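Local coordinates for FrnE protein (PDB 5CO3) that probably acts as a cytoplasmic thiol-disulfide oxidoreductase with a DsbA-like thioredoxin fold, at residues A[12-17]-A[213-218]; A[25-30]-A[89-94]; A[34-39]-A[43-48]; A[120-125]-A[156-161]. All blocks are in the same frame, centred on the assembly; numbering follows the deposited sequence.

Contact 1: residues A[12-17]-A[213-218]; sequences IRVDIW and GALSQV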
loop_
_atom_site.group_PDB
_atom_site.type_symbol
_atom_site.label_atom_id
_atom_site.label_comp_id
_atom_site.label_asym_id
_atom_site.label_seq_id
_atom_site.Cartn_x
_atom_site.Cartn_y
_atom_site.Cartn_z
ATOM N N ILE A 12 -9.828 2.046 15.163
ATOM C CA ILE A 12 -10.059 1.182 14.018
ATOM C C ILE A 12 -8.740 0.939 13.305
ATOM O O ILE A 12 -8.085 1.883 12.883
ATOM C CB ILE A 12 -11.056 1.799 13.030
ATOM C CG1 ILE A 12 -12.447 1.882 13.649
ATOM C CG2 ILE A 12 -11.104 0.990 11.747
ATOM C CD1 ILE A 12 -13.387 2.711 12.824
ATOM N N ARG A 13 -8.345 -0.322 13.181
ATOM C CA ARG A 13 -7.118 -0.649 12.475
ATOM C C ARG A 13 -7.412 -0.966 11.017
ATOM O O ARG A 13 -8.307 -1.750 10.708
ATOM C CB ARG A 13 -6.400 -1.827 13.136
ATOM C CG ARG A 13 -5.252 -2.379 12.303
ATOM C CD ARG A 13 -4.218 -3.032 13.193
ATOM N NE ARG A 13 -3.786 -4.333 12.690
ATOM C CZ ARG A 13 -4.481 -5.458 12.831
ATOM N NH1 ARG A 13 -5.663 -5.444 13.436
ATOM N NH2 ARG A 13 -4.008 -6.595 12.340
ATOM N N VAL A 14 -6.663 -0.339 10.122
ATOM C CA VAL A 14 -6.738 -0.673 8.711
ATOM C C VAL A 14 -5.390 -1.191 8.270
ATOM O O VAL A 14 -4.403 -0.457 8.303
ATOM C CB VAL A 14 -7.134 0.532 7.847
ATOM C CG1 VAL A 14 -7.186 0.145 6.382
ATOM C CG2 VAL A 14 -8.491 1.089 8.311
ATOM N N ASP A 15 -5.353 -2.460 7.877
ATOM C CA ASP A 15 -4.145 -3.066 7.322
ATOM C C ASP A 15 -4.202 -3.087 5.810
ATOM O O ASP A 15 -5.163 -3.593 5.231
ATOM C CB ASP A 15 -3.976 -4.486 7.862
ATOM C CG ASP A 15 -3.744 -4.500 9.337
ATOM O OD1 ASP A 15 -2.605 -4.194 9.739
ATOM O OD2 ASP A 15 -4.702 -4.778 10.100
ATOM N N ILE A 16 -3.183 -2.535 5.159
ATOM C CA ILE A 16 -3.199 -2.471 3.707
ATOM C C ILE A 16 -1.974 -3.143 3.114
ATOM O O ILE A 16 -0.836 -2.744 3.381
ATOM C CB ILE A 16 -3.273 -1.023 3.194
ATOM C CG1 ILE A 16 -4.357 -0.243 3.948
ATOM C CG2 ILE A 16 -3.554 -1.009 1.696
ATOM C CD1 ILE A 16 -4.435 1.208 3.551
ATOM N N TRP A 17 -2.217 -4.167 2.307
ATOM C CA TRP A 17 -1.137 -4.793 1.546
ATOM C C TRP A 17 -1.024 -4.117 0.189
ATOM O O TRP A 17 -2.022 -3.846 -0.478
ATOM C CB TRP A 17 -1.376 -6.293 1.396
ATOM C CG TRP A 17 -0.859 -7.089 2.566
ATOM C CD1 TRP A 17 0.359 -7.699 2.667
ATOM C CD2 TRP A 17 -1.539 -7.347 3.799
ATOM N NE1 TRP A 17 0.478 -8.327 3.884
ATOM C CE2 TRP A 17 -0.677 -8.130 4.598
ATOM C CE3 TRP A 17 -2.796 -6.998 4.303
ATOM C CZ2 TRP A 17 -1.030 -8.561 5.875
ATOM C CZ3 TRP A 17 -3.148 -7.437 5.573
ATOM C CH2 TRP A 17 -2.266 -8.208 6.342
ATOM N N GLY A 213 -17.929 3.161 3.606
ATOM C CA GLY A 213 -18.970 2.293 4.114
ATOM C C GLY A 213 -18.405 1.264 5.071
ATOM O O GLY A 213 -19.007 0.952 6.091
ATOM N N ALA A 214 -17.237 0.730 4.735
ATOM C CA ALA A 214 -16.576 -0.253 5.586
ATOM C C ALA A 214 -16.118 0.369 6.905
ATOM O O ALA A 214 -16.352 -0.188 7.974
ATOM C CB ALA A 214 -15.392 -0.872 4.849
ATOM N N LEU A 215 -15.452 1.519 6.821
ATOM C CA LEU A 215 -15.062 2.264 8.016
ATOM C C LEU A 215 -16.267 2.494 8.923
ATOM O O LEU A 215 -16.212 2.233 10.132
ATOM C CB LEU A 215 -14.436 3.602 7.626
ATOM C CG LEU A 215 -13.034 3.540 7.007
ATOM C CD1 LEU A 215 -12.659 4.898 6.467
ATOM C CD2 LEU A 215 -12.019 3.056 8.043
ATOM N N SER A 216 -17.357 2.963 8.316
ATOM C CA SER A 216 -18.588 3.288 9.026
ATOM C C SER A 216 -19.228 2.055 9.647
ATOM O O SER A 216 -19.759 2.118 10.757
ATOM C CB SER A 216 -19.598 3.954 8.081
ATOM O OG SER A 216 -19.039 5.087 7.443
ATOM N N GLN A 217 -19.197 0.941 8.924
ATOM C CA GLN A 217 -19.776 -0.291 9.438
ATOM C C GLN A 217 -18.976 -0.772 10.641
ATOM O O GLN A 217 -19.542 -1.176 11.653
ATOM C CB GLN A 217 -19.819 -1.376 8.360
ATOM C CG GLN A 217 -20.260 -2.739 8.879
ATOM C CD GLN A 217 -20.512 -3.746 7.770
ATOM O OE1 GLN A 217 -20.699 -3.379 6.608
ATOM N NE2 GLN A 217 -20.521 -5.024 8.127
ATOM N N VAL A 218 -17.654 -0.713 10.533
ATOM C CA VAL A 218 -16.804 -1.176 11.620
ATOM C C VAL A 218 -16.986 -0.315 12.862
ATOM O O VAL A 218 -17.136 -0.845 13.961
ATOM C CB VAL A 218 -15.321 -1.191 11.213
ATOM C CG1 VAL A 218 -14.439 -1.446 12.426
ATOM C CG2 VAL A 218 -15.092 -2.241 10.150
#
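I12 packs on L215 and V218, one turn apart on helix 208-222. Its CG1 arm sits beside the backbone N (chi1 -67°) and reaches across to the helix, where I12 CG1 meets V218 CG1 at 4.1 Å. The arm's end, I12 CD1, comes 3.9 Å from L215 O, so a methyl rests against a helix carbonyl. The second branch, I12 CG2, is 4.3 Å from L215 CD2 and 4.2 Å from V218 CG1, so both branches touch both helix residues. V14 again points toward the helix: V14 CG2 touches L215 CD2 at 4.0 Å, the two side chains crossing at about a right angle. L215 CD2 therefore lies close to both strand residues. Beyond V14 the strand leaves the helix behind; D15 bonds through OD1 to H50 NE2, and W17 stacks on H50. No hydrogen bond crosses this interface, which is wholly apolar on the side-chain level and buried, with F39 packing against both I12 and L215. The short segments run roughly antiparallel, at 144°, with axes 10.0 Å apart. A strand in the interior of a mixed sheet, with a late helix laid over one face of it, is the layering of the thioredoxin fold, here of the DsbA-like kind.

Contact 2: residues A[25-30]-A[89-94]; sequences CYIGKR and TQTAAQ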
loop_
_atom_site.group_PDB
_atom_site.type_symbol
_atom_site.label_atom_id
_atom_site.label_comp_id
_atom_site.label_asym_id
_atom_site.label_seq_id
_atom_site.Cartn_x
_atom_site.Cartn_y
_atom_site.Cartn_z
ATOM N N CYS A 25 -2.334 0.414 -6.661
ATOM C CA CYS A 25 -2.101 0.700 -5.250
ATOM C C CYS A 25 -2.034 2.197 -4.971
ATOM O O CYS A 25 -2.461 2.650 -3.911
ATOM C CB CYS A 25 -0.822 -0.000 -4.774
ATOM S SG CYS A 25 -1.045 -1.769 -4.563
ATOM N N TYR A 26 -1.476 2.969 -5.899
ATOM C CA TYR A 26 -1.425 4.410 -5.713
ATOM C C TYR A 26 -2.851 4.968 -5.831
ATOM O O TYR A 26 -3.291 5.759 -4.994
ATOM C CB TYR A 26 -0.492 5.051 -6.734
ATOM C CG TYR A 26 0.181 6.320 -6.289
ATOM C CD1 TYR A 26 -0.179 6.973 -5.102
ATOM C CD2 TYR A 26 1.207 6.868 -7.055
ATOM C CE1 TYR A 26 0.453 8.150 -4.713
ATOM C CE2 TYR A 26 1.837 8.029 -6.675
ATOM C CZ TYR A 26 1.469 8.666 -5.520
ATOM O OH TYR A 26 2.109 9.823 -5.160
ATOM N N ILE A 27 -3.564 4.528 -6.866
ATOM C CA ILE A 27 -4.979 4.873 -7.032
ATOM C C ILE A 27 -5.782 4.521 -5.775
ATOM O O ILE A 27 -6.574 5.336 -5.282
ATOM C CB ILE A 27 -5.579 4.167 -8.258
ATOM C CG1 ILE A 27 -5.052 4.840 -9.529
ATOM C CG2 ILE A 27 -7.134 4.187 -8.217
ATOM C CD1 ILE A 27 -5.134 3.979 -10.802
ATOM N N GLY A 28 -5.548 3.320 -5.243
ATOM C CA GLY A 28 -6.253 2.869 -4.054
ATOM C C GLY A 28 -5.911 3.668 -2.813
ATOM O O GLY A 28 -6.752 3.864 -1.923
ATOM N N LYS A 29 -4.660 4.119 -2.738
ATOM C CA LYS A 29 -4.236 4.941 -1.618
ATOM C C LYS A 29 -4.998 6.266 -1.639
ATOM O O LYS A 29 -5.464 6.739 -0.591
ATOM C CB LYS A 29 -2.725 5.179 -1.658
ATOM C CG LYS A 29 -2.151 5.974 -0.474
ATOM C CD LYS A 29 -0.613 6.059 -0.567
ATOM C CE LYS A 29 0.016 6.540 0.729
ATOM N NZ LYS A 29 -0.294 7.974 1.009
ATOM N N ARG A 30 -5.138 6.856 -2.822
ATOM C CA ARG A 30 -5.899 8.104 -2.946
ATOM C C ARG A 30 -7.377 7.898 -2.610
ATOM O O ARG A 30 -7.991 8.712 -1.902
ATOM C CB ARG A 30 -5.761 8.695 -4.353
ATOM C CG ARG A 30 -4.394 9.355 -4.620
ATOM C CD ARG A 30 -4.230 10.638 -3.797
ATOM N NE ARG A 30 -2.819 10.994 -3.678
ATOM C CZ ARG A 30 -2.181 11.829 -4.494
ATOM N NH1 ARG A 30 -2.829 12.427 -5.481
ATOM N NH2 ARG A 30 -0.887 12.070 -4.322
ATOM N N THR A 89 -3.556 5.295 -16.460
ATOM C CA THR A 89 -3.096 6.684 -16.467
ATOM C C THR A 89 -4.267 7.656 -16.290
ATOM O O THR A 89 -4.205 8.571 -15.462
ATOM C CB THR A 89 -2.340 7.016 -17.759
ATOM O OG1 THR A 89 -1.133 6.245 -17.789
ATOM C CG2 THR A 89 -1.960 8.481 -17.794
ATOM N N GLN A 90 -5.334 7.444 -17.049
ATOM C CA GLN A 90 -6.509 8.324 -16.976
ATOM C C GLN A 90 -7.247 8.180 -15.654
ATOM O O GLN A 90 -7.664 9.177 -15.066
ATOM C CB GLN A 90 -7.446 8.043 -18.136
ATOM C CG GLN A 90 -6.870 8.552 -19.429
ATOM C CD GLN A 90 -7.679 8.139 -20.615
ATOM O OE1 GLN A 90 -8.876 8.423 -20.688
ATOM N NE2 GLN A 90 -7.041 7.451 -21.556
ATOM N N THR A 91 -7.380 6.947 -15.174
ATOM C CA THR A 91 -8.001 6.709 -13.873
ATOM C C THR A 91 -7.214 7.432 -12.772
ATOM O O THR A 91 -7.791 8.106 -11.897
ATOM C CB THR A 91 -8.101 5.192 -13.572
ATOM O OG1 THR A 91 -8.894 4.562 -14.584
ATOM C CG2 THR A 91 -8.771 4.964 -12.223
ATOM N N ALA A 92 -5.894 7.347 -12.844
ATOM C CA ALA A 92 -5.053 7.990 -11.847
ATOM C C ALA A 92 -5.181 9.517 -11.896
ATOM O O ALA A 92 -5.091 10.187 -10.860
ATOM C CB ALA A 92 -3.581 7.558 -12.037
ATOM N N ALA A 93 -5.404 10.077 -13.084
ATOM C CA ALA A 93 -5.462 11.526 -13.200
ATOM C C ALA A 93 -6.626 12.061 -12.382
ATOM O O ALA A 93 -6.560 13.167 -11.842
ATOM C CB ALA A 93 -5.591 11.959 -14.665
ATOM N N GLN A 94 -7.686 11.263 -12.279
ATOM C CA GLN A 94 -8.873 11.658 -11.514
ATOM C C GLN A 94 -8.608 11.658 -10.005
ATOM O O GLN A 94 -9.359 12.256 -9.238
ATOM C CB GLN A 94 -10.048 10.734 -11.837
ATOM C CG GLN A 94 -10.546 10.859 -13.262
ATOM C CD GLN A 94 -10.985 12.270 -13.603
ATOM O OE1 GLN A 94 -10.310 12.969 -14.358
ATOM N NE2 GLN A 94 -12.127 12.695 -13.057
#
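No ring enters this contact; the flat group is the T91-A92 peptide, and the I27 arm lies over one of its faces. I27 CD1 stands almost directly above A92 N, 4.0 Å away. At the border of that peptide the same methyl meets T91 CG2, also at 4.0 Å, the two side chains crossing at about a right angle, while I27 CG1 rests 3.9 Å from A92 CA and 4.0 Å from A92 CB. The small alanine lets the backbones come close, with I27 CA and A92 CA 5.7 Å apart. T91 OG1 sits beside the backbone N (chi1 -60°), which leaves the methyl CG2 anti to that N and turned to I27; OG1 bonds to H87 O one turn back. With an alanine here in place of I27, the ethyl arm would be missing and a gap would probably open above the T91-A92 peptide. I27 comes two residues after C25, the second cysteine of the CxxC at the start of helix 23-38, whose thiols are not joined in this structure. Around the pair, helix 125-137 packs on Y26 and K29 of helix 23-38, and Y99, in the loop after helix 78-93, touches both Y26 and A92.

Contact 3: residues A[34-39]-A[43-48]; sequences SALGQF and DQVEVV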
loop_
_atom_site.group_PDB
_atom_site.type_symbol
_atom_site.label_atom_id
_atom_site.label_comp_id
_atom_site.label_asym_id
_atom_site.label_seq_id
_atom_site.Cartn_x
_atom_site.Cartn_y
_atom_site.Cartn_z
ATOM N N SER A 34 -9.502 9.649 0.348
ATOM C CA SER A 34 -10.786 10.344 0.156
ATOM C C SER A 34 -11.834 9.835 1.147
ATOM O O SER A 34 -12.576 10.625 1.751
ATOM C CB SER A 34 -11.291 10.171 -1.284
ATOM O OG SER A 34 -12.558 10.792 -1.498
ATOM N N ALA A 35 -11.905 8.517 1.316
ATOM C CA ALA A 35 -12.876 7.920 2.238
ATOM C C ALA A 35 -12.627 8.375 3.677
ATOM O O ALA A 35 -13.556 8.695 4.426
ATOM C CB ALA A 35 -12.816 6.394 2.149
ATOM N N LEU A 36 -11.352 8.389 4.050
ATOM C CA LEU A 36 -10.911 8.767 5.386
ATOM C C LEU A 36 -11.279 10.226 5.673
ATOM O O LEU A 36 -11.775 10.567 6.755
ATOM C CB LEU A 36 -9.398 8.529 5.501
ATOM C CG LEU A 36 -8.754 8.592 6.885
ATOM C CD1 LEU A 36 -9.494 7.705 7.882
ATOM C CD2 LEU A 36 -7.286 8.177 6.790
ATOM N N GLY A 37 -11.072 11.076 4.673
ATOM C CA GLY A 37 -11.473 12.470 4.757
ATOM C C GLY A 37 -12.958 12.668 5.019
ATOM O O GLY A 37 -13.340 13.600 5.724
ATOM N N GLN A 38 -13.802 11.799 4.466
ATOM C CA GLN A 38 -15.254 11.910 4.679
ATOM C C GLN A 38 -15.734 11.212 5.956
ATOM O O GLN A 38 -16.909 11.290 6.324
ATOM C CB GLN A 38 -15.998 11.335 3.476
ATOM C CG GLN A 38 -15.601 11.966 2.158
ATOM C CD GLN A 38 -16.169 11.224 0.968
ATOM O OE1 GLN A 38 -17.368 10.931 0.921
ATOM N NE2 GLN A 38 -15.306 10.907 -0.005
ATOM N N PHE A 39 -14.823 10.522 6.630
ATOM C CA PHE A 39 -15.172 9.708 7.788
ATOM C C PHE A 39 -15.034 10.492 9.094
ATOM O O PHE A 39 -13.927 10.885 9.477
ATOM C CB PHE A 39 -14.289 8.458 7.807
ATOM C CG PHE A 39 -14.567 7.532 8.954
ATOM C CD1 PHE A 39 -15.851 7.065 9.197
ATOM C CD2 PHE A 39 -13.536 7.104 9.777
ATOM C CE1 PHE A 39 -16.100 6.198 10.245
ATOM C CE2 PHE A 39 -13.780 6.240 10.828
ATOM C CZ PHE A 39 -15.068 5.786 11.063
ATOM N N ASP A 43 -9.863 10.303 13.032
ATOM C CA ASP A 43 -8.767 10.388 13.994
ATOM C C ASP A 43 -8.584 9.100 14.781
ATOM O O ASP A 43 -7.529 8.877 15.379
ATOM C CB ASP A 43 -8.992 11.547 14.964
ATOM C CG ASP A 43 -8.830 12.896 14.302
ATOM O OD1 ASP A 43 -8.301 12.947 13.171
ATOM O OD2 ASP A 43 -9.215 13.909 14.917
ATOM N N GLN A 44 -9.602 8.246 14.772
ATOM C CA GLN A 44 -9.506 6.971 15.474
ATOM C C GLN A 44 -8.928 5.863 14.596
ATOM O O GLN A 44 -8.724 4.744 15.057
ATOM C CB GLN A 44 -10.874 6.545 16.002
ATOM C CG GLN A 44 -11.543 7.575 16.891
ATOM C CD GLN A 44 -10.585 8.185 17.886
ATOM O OE1 GLN A 44 -9.965 7.478 18.682
ATOM N NE2 GLN A 44 -10.451 9.508 17.844
ATOM N N VAL A 45 -8.653 6.172 13.336
ATOM C CA VAL A 45 -8.192 5.144 12.405
ATOM C C VAL A 45 -6.682 4.995 12.423
ATOM O O VAL A 45 -5.953 5.981 12.338
ATOM C CB VAL A 45 -8.648 5.447 10.973
ATOM C CG1 VAL A 45 -8.213 4.341 10.030
ATOM C CG2 VAL A 45 -10.154 5.595 10.943
ATOM N N GLU A 46 -6.224 3.752 12.543
ATOM C CA GLU A 46 -4.799 3.421 12.453
ATOM C C GLU A 46 -4.463 2.682 11.165
ATOM O O GLU A 46 -4.893 1.550 10.965
ATOM C CB GLU A 46 -4.375 2.568 13.648
ATOM C CG GLU A 46 -3.433 3.272 14.603
ATOM C CD GLU A 46 -3.623 2.824 16.037
ATOM O OE1 GLU A 46 -3.973 1.643 16.253
ATOM O OE2 GLU A 46 -3.430 3.657 16.948
ATOM N N VAL A 47 -3.679 3.313 10.298
ATOM C CA VAL A 47 -3.322 2.692 9.024
ATOM C C VAL A 47 -1.945 2.046 9.133
ATOM O O VAL A 47 -0.978 2.694 9.531
ATOM C CB VAL A 47 -3.343 3.717 7.864
ATOM C CG1 VAL A 47 -2.971 3.051 6.540
ATOM C CG2 VAL A 47 -4.707 4.377 7.768
ATOM N N VAL A 48 -1.877 0.759 8.805
ATOM C CA VAL A 48 -0.622 0.013 8.805
ATOM C C VAL A 48 -0.374 -0.555 7.413
ATOM O O VAL A 48 -1.158 -1.372 6.927
ATOM C CB VAL A 48 -0.637 -1.139 9.834
ATOM C CG1 VAL A 48 0.632 -2.001 9.716
ATOM C CG2 VAL A 48 -0.789 -0.591 11.239
#
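V45 CG2 is the meeting point, touched by L36 of the helix and by F39, just beyond the helix end. F39 CE2 lies 3.7 Å from V45 CG2, and the methyl sits at the ring's edge, near its plane. L36 CD1 is 3.8 Å from V45 CG2 and 3.9 Å from V45 CB; these two side chains slide past each other in opposite directions. With CG anti to its backbone N (chi1 -168°), L36 extends its CD1 branch toward the strand. V45 holds its CG2 beside the backbone N (chi1 -178° to CG1), on the helix-facing side. The contact lies in a beta-alpha-beta unit of the thioredoxin fold, strand 12-18, helix 23-38 and strand 45-51, in which the helix links the two parallel strands and packs on their sheet. Further out, the turn is held by R42, whose NE bonds to L36 O and NH2 to G37 O. F39 N also bonds to L36 O, at 3.1 Å, fixing the backbone from which the ring departs. The ring continues onto L212, and V45 onto V14 of the adjacent parallel strand, while backbone bonds from Q44, E46 and V48 to strand 12-18 set the position of the valine.

Contact 4: residues A[120-125]-A[156-161]; sequences AEQGQG and VGLDAG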
loop_
_atom_site.group_PDB
_atom_site.type_symbol
_atom_site.label_atom_id
_atom_site.label_comp_id
_atom_site.label_asym_id
_atom_site.label_seq_id
_atom_site.Cartn_x
_atom_site.Cartn_y
_atom_site.Cartn_z
ATOM N N ALA A 120 8.579 3.346 8.945
ATOM C CA ALA A 120 7.436 3.170 9.845
ATOM C C ALA A 120 7.872 3.079 11.313
ATOM O O ALA A 120 7.082 3.341 12.213
ATOM C CB ALA A 120 6.632 1.936 9.451
ATOM N N GLU A 121 9.126 2.713 11.559
ATOM C CA GLU A 121 9.639 2.696 12.925
ATOM C C GLU A 121 9.912 4.115 13.397
ATOM O O GLU A 121 9.968 4.379 14.600
ATOM C CB GLU A 121 10.896 1.834 13.024
ATOM C CG GLU A 121 10.642 0.391 12.655
ATOM C CD GLU A 121 11.241 -0.574 13.644
ATOM O OE1 GLU A 121 12.483 -0.692 13.677
ATOM O OE2 GLU A 121 10.468 -1.208 14.395
ATOM N N GLN A 122 10.056 5.031 12.445
ATOM C CA GLN A 122 10.206 6.448 12.759
ATOM C C GLN A 122 8.852 7.147 12.674
ATOM O O GLN A 122 8.766 8.370 12.784
ATOM C CB GLN A 122 11.203 7.138 11.814
ATOM C CG GLN A 122 12.357 6.271 11.302
ATOM C CD GLN A 122 13.044 5.474 12.389
ATOM O OE1 GLN A 122 13.334 5.985 13.475
ATOM N NE2 GLN A 122 13.303 4.202 12.103
ATOM N N GLY A 123 7.796 6.362 12.478
ATOM C CA GLY A 123 6.453 6.906 12.376
ATOM C C GLY A 123 6.155 7.593 11.051
ATOM O O GLY A 123 5.254 8.431 10.967
ATOM N N GLN A 124 6.902 7.239 10.010
ATOM C CA GLN A 124 6.739 7.878 8.706
ATOM C C GLN A 124 6.424 6.880 7.593
ATOM O O GLN A 124 6.766 7.108 6.430
ATOM C CB GLN A 124 8.000 8.661 8.341
ATOM C CG GLN A 124 8.278 9.841 9.250
ATOM C CD GLN A 124 7.167 10.862 9.183
ATOM O OE1 GLN A 124 6.605 11.108 8.116
ATOM N NE2 GLN A 124 6.827 11.448 10.328
ATOM N N GLY A 125 5.777 5.776 7.947
ATOM C CA GLY A 125 5.499 4.736 6.973
ATOM C C GLY A 125 4.668 5.217 5.794
ATOM O O GLY A 125 4.973 4.907 4.648
ATOM N N VAL A 156 11.869 12.475 2.578
ATOM C CA VAL A 156 10.778 12.205 3.511
ATOM C C VAL A 156 11.103 12.756 4.913
ATOM O O VAL A 156 10.211 12.950 5.738
ATOM C CB VAL A 156 10.477 10.682 3.524
ATOM C CG1 VAL A 156 9.616 10.259 4.704
ATOM C CG2 VAL A 156 9.821 10.274 2.191
ATOM N N GLY A 157 12.377 13.059 5.158
ATOM C CA GLY A 157 12.801 13.638 6.418
ATOM C C GLY A 157 13.451 12.641 7.359
ATOM O O GLY A 157 13.631 12.906 8.545
ATOM N N LEU A 158 13.804 11.480 6.824
ATOM C CA LEU A 158 14.479 10.457 7.603
ATOM C C LEU A 158 15.978 10.730 7.697
ATOM O O LEU A 158 16.524 11.549 6.956
ATOM C CB LEU A 158 14.239 9.075 6.988
ATOM C CG LEU A 158 12.768 8.685 6.822
ATOM C CD1 LEU A 158 12.633 7.367 6.064
ATOM C CD2 LEU A 158 12.055 8.612 8.172
ATOM N N ASP A 159 16.626 10.050 8.633
ATOM C CA ASP A 159 18.079 10.004 8.694
ATOM C C ASP A 159 18.600 9.213 7.497
ATOM O O ASP A 159 18.551 7.982 7.498
ATOM C CB ASP A 159 18.526 9.367 10.008
ATOM C CG ASP A 159 20.035 9.429 10.220
ATOM O OD1 ASP A 159 20.822 9.313 9.255
ATOM O OD2 ASP A 159 20.437 9.580 11.388
ATOM N N ALA A 160 19.108 9.913 6.484
ATOM C CA ALA A 160 19.446 9.264 5.221
ATOM C C ALA A 160 20.615 8.292 5.376
ATOM O O ALA A 160 20.624 7.222 4.758
ATOM C CB ALA A 160 19.752 10.305 4.145
ATOM N N GLY A 161 21.592 8.656 6.198
ATOM C CA GLY A 161 22.694 7.758 6.477
ATOM C C GLY A 161 22.212 6.481 7.136
ATOM O O GLY A 161 22.584 5.384 6.728
#
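This is a surface contact between two interhelical turns of the helical region, one joining helices 110-121 and 125-137, the other helices 146-156 and 160-169. It is made of carbon alone, and no hydrogen bond crosses it. L158 carries most of it: L158 CD2 lies 3.9 Å from Q122 CG and 4.0 Å from Q122 CB and, about at right angles to that, 4.1 Å from both Q124 CB and Q124 CG. One methyl thus rests among the aliphatic parts of two glutamines. Q122 crosses the leucine obliquely, while Q124 and L158 run past each other in opposite directions. Both glutamines bend at chi2 (Q124 -62°), which folds their amides back; Q122 NE2 bonds to Y118 O in the helix it has just left. V156 adds a looser touch, V156 CG1 to Q124 CB at 4.3 Å, and itself packs on A127, M128 and R131 of helix 125-137. Y118, A119, M128 and A153 also touch L158. G123 and G157, both at positive phi, close Schellman motifs, the first with a weak G123 N to A120 O bond; Q124 and D159 then stand at N-caps, D159 OD1 accepting a bond from A162 N. Here a Schellman end followed by an N-cap joins helices between strands 45-51 and 193-196, consistent with the helical insertion of DsbA-like thioredoxin folds.

Contacts 1 and 2 are buried, contact 3 is partly buried and contact 4 lies at the surface. Contacts 1 and 3 adjoin, their centres about 8 Å apart: strands 12-18 and 45-51 are neighbours in the sheet, bonded between I12 O and E46 N, 2.7 Å. Contacts 2 and 3 both use helix 23-38, at its two ends, and face different partners, a helix in one and a strand in the other. All four are apolar across the interface, yet contacts 1 and 3 use branched or aromatic side chains, contact 2 an isoleucine against a threonine methyl and an alanine, whereas contact 4, about 25 Å between centres from contacts 1 and 2, sets a leucine and a valine against glutamine methylenes.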